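Local coordinates for designed helical repeat protein (Synthetic construct, PDB 5CWQ) that has no known biological function, being a computationally designed all-helical repeat protein made to explore new repeat architectures, at residues A103-A108 and V161-E166. Sequence-based numbering, arbitrary orientation.
Sequences AVLALA and VLALAE
Leu-105 lays its CD1 methyl on the backbone of Ala-163, and this is the tight part of the contact. Leu-105 CD1 stands 3.6 Å from Ala-163 CA. It also meets the carbonyl carbon of Leu-162. CG of Leu-105 lies anti to the backbone N (chi1 180°), which carries the end of the side chain closer to helix 147-171 than its first bond alone would suggest. Leu-105 CD2 approaches Leu-162 CD1 at 4.2 Å, and the two leucine side chains pass at a slant to each other.

Ala-163 answers from the other helix. Its CB points at helix 90-114. Ala-163 CB comes within 4.0 Å of Leu-105 CA. Val-104 closes one flank, with CG1 at 4.0 Å from the same Ala-163 CB. Ala-127 of helix 117-144 touches both Val-104 and Ala-163 there. On the Leu-162 flank, Leu-216 of helix 204-230 packs on that side chain.

The more open side lies one turn further on, at Glu-166, which is partly exposed. Ala-108 CB meets the aliphatic part of Glu-166, 3.8 Å from its CG. The Glu-166 chain bends about the CB-CG bond (chi2 77°), turning the carboxylate out of line with the chain. Glu-166 also touches His-223 of helix 204-230.

The two helices run almost parallel, at 9°, with their axes 8.7 Å apart. Small Ala-163 and Ala-108 are consistent with this close spacing. Helix 117-144 lies between the two in sequence, and the matching Val-Leu-Ala-Leu-Ala sequences are consistent with a repeat. The Cys-112 to Cys-170 disulfide links the same helices covalently further along. No hydrogen bond or salt bridge crosses between the segments. Cohesion between these segments therefore rests on van der Waals packing and buried apolar surface, with the one acidic residue contributing its methylenes.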
loop_
_atom_site.group_PDB
_atom_site.type_symbol
_atom_site.label_atom_id
_atom_site.label_comp_id
_atom_site.label_asym_id
_atom_site.label_seq_id
_atom_site.Cartn_x
_atom_site.Cartn_y
_atom_site.Cartn_z
ATOM N N ALA A 103 3.355 0.176 3.618
ATOM C CA ALA A 103 4.023 0.775 4.768
ATOM C C ALA A 103 3.599 2.231 4.934
ATOM O O ALA A 103 3.388 2.698 6.054
ATOM C CB ALA A 103 5.531 0.677 4.615
ATOM N N VAL A 104 3.484 2.944 3.815
ATOM C CA VAL A 104 3.036 4.335 3.823
ATOM C C VAL A 104 1.603 4.432 4.335
ATOM O O VAL A 104 1.258 5.366 5.058
ATOM C CB VAL A 104 3.122 4.973 2.411
ATOM C CG1 VAL A 104 2.407 6.320 2.365
ATOM C CG2 VAL A 104 4.570 5.145 1.989
ATOM N N LEU A 105 0.769 3.472 3.951
ATOM C CA LEU A 105 -0.615 3.452 4.399
ATOM C C LEU A 105 -0.653 3.290 5.915
ATOM O O LEU A 105 -1.453 3.929 6.599
ATOM C CB LEU A 105 -1.395 2.329 3.716
ATOM C CG LEU A 105 -2.870 2.195 4.113
ATOM C CD1 LEU A 105 -3.650 3.455 3.767
ATOM C CD2 LEU A 105 -3.493 0.990 3.436
ATOM N N ALA A 106 0.225 2.437 6.432
ATOM C CA ALA A 106 0.337 2.239 7.869
ATOM C C ALA A 106 0.762 3.540 8.545
ATOM O O ALA A 106 0.229 3.900 9.594
ATOM C CB ALA A 106 1.325 1.124 8.180
ATOM N N LEU A 107 1.709 4.251 7.935
ATOM C CA LEU A 107 2.164 5.532 8.471
ATOM C C LEU A 107 1.028 6.551 8.494
ATOM O O LEU A 107 0.918 7.350 9.423
ATOM C CB LEU A 107 3.336 6.081 7.653
ATOM C CG LEU A 107 4.670 5.338 7.761
ATOM C CD1 LEU A 107 5.656 5.880 6.738
ATOM C CD2 LEU A 107 5.247 5.448 9.161
ATOM N N ALA A 108 0.191 6.525 7.464
ATOM C CA ALA A 108 -0.946 7.431 7.376
ATOM C C ALA A 108 -1.956 7.143 8.484
ATOM O O ALA A 108 -2.432 8.061 9.154
ATOM C CB ALA A 108 -1.605 7.315 6.012
ATOM N N VAL A 161 -3.115 5.478 -3.284
ATOM C CA VAL A 161 -4.304 6.320 -3.339
ATOM C C VAL A 161 -5.120 6.143 -2.060
ATOM O O VAL A 161 -5.762 7.081 -1.590
ATOM C CB VAL A 161 -5.164 5.993 -4.577
ATOM C CG1 VAL A 161 -6.493 6.737 -4.536
ATOM C CG2 VAL A 161 -4.406 6.355 -5.841
ATOM N N LEU A 162 -5.082 4.937 -1.500
ATOM C CA LEU A 162 -5.723 4.670 -0.217
ATOM C C LEU A 162 -5.089 5.527 0.869
ATOM O O LEU A 162 -5.779 6.084 1.721
ATOM C CB LEU A 162 -5.601 3.189 0.152
ATOM C CG LEU A 162 -6.893 2.383 0.270
ATOM C CD1 LEU A 162 -6.575 0.939 0.626
ATOM C CD2 LEU A 162 -7.833 2.982 1.304
ATOM N N ALA A 163 -3.764 5.623 0.832
ATOM C CA ALA A 163 -3.028 6.406 1.812
ATOM C C ALA A 163 -3.360 7.887 1.668
ATOM O O ALA A 163 -3.519 8.595 2.663
ATOM C CB ALA A 163 -1.529 6.173 1.662
ATOM N N LEU A 164 -3.475 8.351 0.428
ATOM C CA LEU A 164 -3.835 9.742 0.171
ATOM C C LEU A 164 -5.238 10.034 0.688
ATOM O O LEU A 164 -5.480 11.078 1.295
ATOM C CB LEU A 164 -3.750 10.060 -1.323
ATOM C CG LEU A 164 -2.343 10.094 -1.925
ATOM C CD1 LEU A 164 -2.416 10.217 -3.439
ATOM C CD2 LEU A 164 -1.510 11.233 -1.337
ATOM N N ALA A 165 -6.157 9.108 0.435
ATOM C CA ALA A 165 -7.527 9.228 0.919
ATOM C C ALA A 165 -7.556 9.288 2.443
ATOM O O ALA A 165 -8.316 10.059 3.032
ATOM C CB ALA A 165 -8.365 8.065 0.423
ATOM N N GLU A 166 -6.717 8.468 3.067
ATOM C CA GLU A 166 -6.621 8.396 4.520
ATOM C C GLU A 166 -6.259 9.755 5.111
ATOM O O GLU A 166 -6.952 10.268 5.991
ATOM C CB GLU A 166 -5.580 7.347 4.923
ATOM C CG GLU A 166 -5.427 7.120 6.418
ATOM C CD GLU A 166 -6.538 6.277 7.012
ATOM O OE1 GLU A 166 -7.458 5.877 6.266
ATOM O OE2 GLU A 166 -6.485 6.010 8.231
#